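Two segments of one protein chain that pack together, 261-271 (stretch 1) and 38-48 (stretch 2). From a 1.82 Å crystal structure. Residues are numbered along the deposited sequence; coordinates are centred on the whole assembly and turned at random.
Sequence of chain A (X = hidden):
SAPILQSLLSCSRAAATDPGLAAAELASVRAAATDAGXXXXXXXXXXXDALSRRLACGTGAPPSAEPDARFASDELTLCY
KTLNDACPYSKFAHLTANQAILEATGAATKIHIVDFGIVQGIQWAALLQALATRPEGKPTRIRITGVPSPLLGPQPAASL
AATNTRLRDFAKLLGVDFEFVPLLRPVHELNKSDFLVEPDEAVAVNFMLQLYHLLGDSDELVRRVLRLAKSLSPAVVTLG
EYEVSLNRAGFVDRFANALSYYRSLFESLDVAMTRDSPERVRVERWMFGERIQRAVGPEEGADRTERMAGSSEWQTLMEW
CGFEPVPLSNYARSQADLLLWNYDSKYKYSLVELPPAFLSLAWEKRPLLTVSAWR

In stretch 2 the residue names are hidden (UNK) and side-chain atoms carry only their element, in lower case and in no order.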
# COMPACT_ATOMS: atom_id res chain seq x y z
N TYR A 261 4.40 25.51 0.53
CA TYR A 261 3.64 24.29 0.82
C TYR A 261 3.18 23.55 -0.47
O TYR A 261 3.42 22.33 -0.69
CB TYR A 261 2.45 24.68 1.69
CG TYR A 261 1.46 23.58 1.96
CD1 TYR A 261 1.72 22.51 2.84
CD2 TYR A 261 0.24 23.63 1.35
CE1 TYR A 261 0.75 21.52 3.03
CE2 TYR A 261 -0.71 22.67 1.57
CZ TYR A 261 -0.45 21.63 2.39
OH TYR A 261 -1.51 20.75 2.49
N TYR A 262 2.50 24.28 -1.35
CA TYR A 262 2.02 23.65 -2.57
C TYR A 262 3.17 23.27 -3.51
O TYR A 262 3.05 22.32 -4.28
CB TYR A 262 0.97 24.57 -3.26
CG TYR A 262 -0.37 24.38 -2.58
CD1 TYR A 262 -1.10 23.20 -2.77
CD2 TYR A 262 -0.87 25.34 -1.69
CE1 TYR A 262 -2.28 22.99 -2.09
CE2 TYR A 262 -2.05 25.15 -1.05
CZ TYR A 262 -2.75 23.95 -1.25
OH TYR A 262 -3.92 23.72 -0.57
N ARG A 263 4.30 23.97 -3.45
CA ARG A 263 5.45 23.53 -4.25
C ARG A 263 5.85 22.11 -3.87
O ARG A 263 6.02 21.24 -4.74
CB ARG A 263 6.66 24.46 -4.06
CG ARG A 263 7.80 24.14 -5.04
CD ARG A 263 9.13 24.78 -4.70
NE ARG A 263 9.72 24.20 -3.49
CZ ARG A 263 10.89 24.58 -2.97
NH1 ARG A 263 11.63 25.55 -3.54
NH2 ARG A 263 11.32 24.00 -1.86
N SER A 264 5.93 21.84 -2.57
CA SER A 264 6.22 20.45 -2.14
C SER A 264 5.16 19.46 -2.61
O SER A 264 5.52 18.39 -3.15
CB SER A 264 6.38 20.38 -0.60
OG SER A 264 7.32 21.34 -0.19
N LEU A 265 3.86 19.77 -2.42
CA LEU A 265 2.81 18.87 -2.91
C LEU A 265 2.90 18.59 -4.43
O LEU A 265 2.77 17.42 -4.90
CB LEU A 265 1.40 19.42 -2.64
CG LEU A 265 0.95 19.34 -1.17
CD1 LEU A 265 -0.35 20.07 -1.01
CD2 LEU A 265 0.82 17.85 -0.78
N PHE A 266 3.08 19.66 -5.20
CA PHE A 266 3.17 19.52 -6.67
C PHE A 266 4.36 18.66 -7.06
O PHE A 266 4.23 17.82 -7.97
CB PHE A 266 3.26 20.90 -7.37
CG PHE A 266 1.90 21.53 -7.62
CD1 PHE A 266 1.05 21.85 -6.55
CD2 PHE A 266 1.47 21.80 -8.91
CE1 PHE A 266 -0.20 22.41 -6.78
CE2 PHE A 266 0.22 22.37 -9.15
CZ PHE A 266 -0.61 22.68 -8.10
N GLU A 267 5.50 18.86 -6.41
CA GLU A 267 6.68 18.04 -6.68
C GLU A 267 6.44 16.55 -6.35
O GLU A 267 6.84 15.65 -7.12
CB GLU A 267 7.87 18.54 -5.91
CG GLU A 267 8.48 19.81 -6.47
CD GLU A 267 9.61 20.36 -5.60
OE1 GLU A 267 10.15 19.55 -4.79
OE2 GLU A 267 9.95 21.58 -5.71
N SER A 268 5.77 16.28 -5.23
CA SER A 268 5.48 14.86 -4.90
C SER A 268 4.51 14.22 -5.91
O SER A 268 4.57 13.02 -6.18
CB SER A 268 4.95 14.76 -3.47
OG SER A 268 3.62 15.20 -3.38
N LEU A 269 3.63 15.01 -6.51
CA LEU A 269 2.81 14.44 -7.59
C LEU A 269 3.66 14.13 -8.82
O LEU A 269 3.39 13.17 -9.54
CB LEU A 269 1.68 15.39 -8.00
CG LEU A 269 0.49 15.57 -7.06
CD1 LEU A 269 -0.68 16.25 -7.78
CD2 LEU A 269 0.07 14.25 -6.48
N ASP A 270 4.66 14.98 -9.07
CA ASP A 270 5.48 14.85 -10.28
C ASP A 270 6.29 13.57 -10.29
O ASP A 270 6.57 12.99 -11.34
CB ASP A 270 6.46 16.01 -10.40
CG ASP A 270 7.12 16.08 -11.77
OD1 ASP A 270 6.38 16.01 -12.77
OD2 ASP A 270 8.36 16.18 -11.85
N VAL A 271 6.75 13.17 -9.11
CA VAL A 271 7.56 11.96 -9.08
C VAL A 271 6.66 10.73 -9.23
O VAL A 271 7.10 9.67 -9.69
CB VAL A 271 8.44 11.91 -7.77
CG1 VAL A 271 9.11 10.59 -7.61
CG2 VAL A 271 9.49 13.01 -7.80
N UNK A 38 6.34 21.50 -15.92
CA UNK A 38 6.96 20.88 -14.75
C UNK A 38 6.26 21.43 -13.49
O UNK A 38 5.45 22.35 -13.60
c UNK A 38 8.90 22.52 -14.45
o UNK A 38 10.08 22.85 -14.70
c UNK A 38 8.49 21.11 -14.77
o UNK A 38 8.08 23.33 -13.97
N UNK A 39 6.56 20.85 -12.31
CA UNK A 39 5.85 21.31 -11.10
C UNK A 39 5.88 22.82 -10.85
O UNK A 39 4.83 23.38 -10.48
c UNK A 39 6.57 20.57 -9.96
c UNK A 39 7.03 19.32 -10.58
c UNK A 39 7.41 19.68 -12.03
N UNK A 40 7.01 23.48 -11.05
CA UNK A 40 7.06 24.91 -10.77
C UNK A 40 6.18 25.70 -11.77
O UNK A 40 5.55 26.69 -11.39
c UNK A 40 8.50 25.40 -10.77
o UNK A 40 9.02 25.32 -12.08
N UNK A 41 6.14 25.24 -13.03
CA UNK A 41 5.26 25.85 -14.05
C UNK A 41 3.78 25.66 -13.74
O UNK A 41 2.98 26.59 -13.93
c UNK A 41 5.57 25.28 -15.45
c UNK A 41 7.45 24.89 -17.16
c UNK A 41 6.99 25.66 -15.92
o UNK A 41 8.22 25.47 -17.94
o UNK A 41 7.03 23.74 -17.36
N UNK A 42 3.40 24.47 -13.29
CA UNK A 42 2.01 24.23 -12.93
C UNK A 42 1.60 25.04 -11.71
O UNK A 42 0.52 25.65 -11.64
n UNK A 42 2.00 18.41 -15.90
c UNK A 42 1.80 22.72 -12.70
c UNK A 42 1.21 18.67 -14.87
c UNK A 42 2.52 20.56 -13.95
n UNK A 42 0.11 17.98 -14.71
n UNK A 42 1.42 19.65 -13.99
c UNK A 42 2.06 21.98 -14.00
N UNK A 43 2.49 25.04 -10.72
CA UNK A 43 2.28 25.81 -9.50
C UNK A 43 2.05 27.30 -9.81
O UNK A 43 1.10 27.93 -9.34
c UNK A 43 2.44 25.50 -6.29
c UNK A 43 3.48 25.59 -8.55
c UNK A 43 4.74 26.36 -6.56
c UNK A 43 3.38 26.28 -7.19
N UNK A 44 2.94 27.87 -10.60
CA UNK A 44 2.77 29.27 -11.00
C UNK A 44 1.48 29.49 -11.77
O UNK A 44 0.84 30.53 -11.63
c UNK A 44 3.97 29.73 -11.84
N UNK A 45 1.08 28.52 -12.58
CA UNK A 45 -0.20 28.66 -13.27
C UNK A 45 -1.36 28.90 -12.31
O UNK A 45 -2.14 29.87 -12.47
c UNK A 45 -0.45 27.42 -14.15
c UNK A 45 -4.19 26.88 -14.79
c UNK A 45 -1.81 27.42 -14.82
c UNK A 45 -4.34 27.45 -16.07
c UNK A 45 -1.97 27.99 -16.08
c UNK A 45 -2.91 26.87 -14.19
c UNK A 45 -3.22 28.01 -16.69
N UNK A 46 -1.49 28.04 -11.28
CA UNK A 46 -2.65 28.20 -10.40
C UNK A 46 -2.51 29.42 -9.50
O UNK A 46 -3.49 30.11 -9.21
c UNK A 46 -2.85 26.93 -9.56
c UNK A 46 -3.85 23.74 -12.24
c UNK A 46 -4.80 24.68 -11.94
c UNK A 46 -2.26 24.81 -10.81
c UNK A 46 -2.59 23.79 -11.67
c UNK A 46 -4.47 25.71 -11.07
o UNK A 46 -4.15 22.72 -13.11
c UNK A 46 -3.20 25.79 -10.49
N UNK A 47 -1.28 29.70 -9.05
CA UNK A 47 -1.10 30.91 -8.22
C UNK A 47 -1.29 32.21 -8.98
O UNK A 47 -1.82 33.16 -8.46
c UNK A 47 0.21 28.89 -3.75
c UNK A 47 0.25 30.93 -5.06
c UNK A 47 0.25 28.80 -6.16
c UNK A 47 0.25 28.15 -4.91
c UNK A 47 0.19 30.29 -3.81
c UNK A 47 0.26 30.20 -6.23
c UNK A 47 0.28 30.89 -7.56
N UNK A 48 -0.83 32.27 -10.21
CA UNK A 48 -0.97 33.48 -11.01
C UNK A 48 -2.41 33.71 -11.35
O UNK A 48 -2.88 34.83 -11.41
c UNK A 48 -0.13 33.38 -12.28

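Position 38 carries two side-chain carbons, the second bearing two oxygens, and stays clear of stretch 1. A short carboxylate just before a helix suits an N-cap, and the residue is Asp38; its OD1 accepts from the backbone N of position 41 at 2.9 Å.

At position 39 three carbons close a ring onto the backbone N, and the ring packs against Asp270 and Phe266; this is Pro39. Pro39 CG lies 3.4 Å from Asp270 CB and Pro39 CB 4.2 Å from Phe266 CB, in the first turn of the helix, where the lack of an amide hydrogen costs no helical bond.

Position 40 has one carbon and one oxygen and makes no contact across the interface. This is Ser40, whose OG donates to Asp38 OD1 at 2.9 Å.

Three carbons, the last carrying two oxygens, extend from position 41, out of reach of stretch 1: Glu41. Its OE1 accepts from Asp38 N at 2.8 Å, returning the capping bond so that the two residues close a reciprocal pair.

Position 42 shows three carbons, a nitrogen, then a carbon with two more nitrogens, a guanidinium; its first carbon meets the edge of the Phe266 ring. The residue is Arg42. Arg42 CB sits 3.9 Å from Phe266 CE2, while the charged end finds its partners outside the two stretches.

Position 43 has four carbons forked at the second; one branch end lies over the Phe266 ring face and against Tyr262, the other against Arg263. This is Leu43. Leu43 CD1 lies 3.5 Å from Tyr262 CB and, in a CH-pi contact, 4.2 Å from the centroid of the Phe266 ring; Leu43 CD2 is 3.7 Å from Arg263 CB.

Position 44 has a single carbon, out of reach of stretch 1, and is Ala44. Position 45, one carbon followed by a six-carbon ring without oxygen, is Phe45, also without contact.

At position 46 a similar ring bears one oxygen and meets Phe266, giving Tyr46; Tyr46 CD2 approaches Phe266 CZ to 3.8 Å. Position 47 has the ring but no oxygen, and the ring meets Tyr262; it is Phe47, with Phe47 CE1 4.0 Å from Tyr262 CB. The lone carbon of position 48 makes it Ala48, far from stretch 1.

The two helices run at 134° between their N-to-C directions, their axes 9.2 Å apart at closest approach. Phe266 is the knob, seated among Pro39, Arg42, Leu43 and Tyr46, with Leu43 covering one ring face and Arg42 and Tyr46 at the edge. No hydrogen bond crosses the interface; the 444 Å² buried is held largely by apolar packing.

Stretch 2, residues 38-48: DPSERLAFYFA
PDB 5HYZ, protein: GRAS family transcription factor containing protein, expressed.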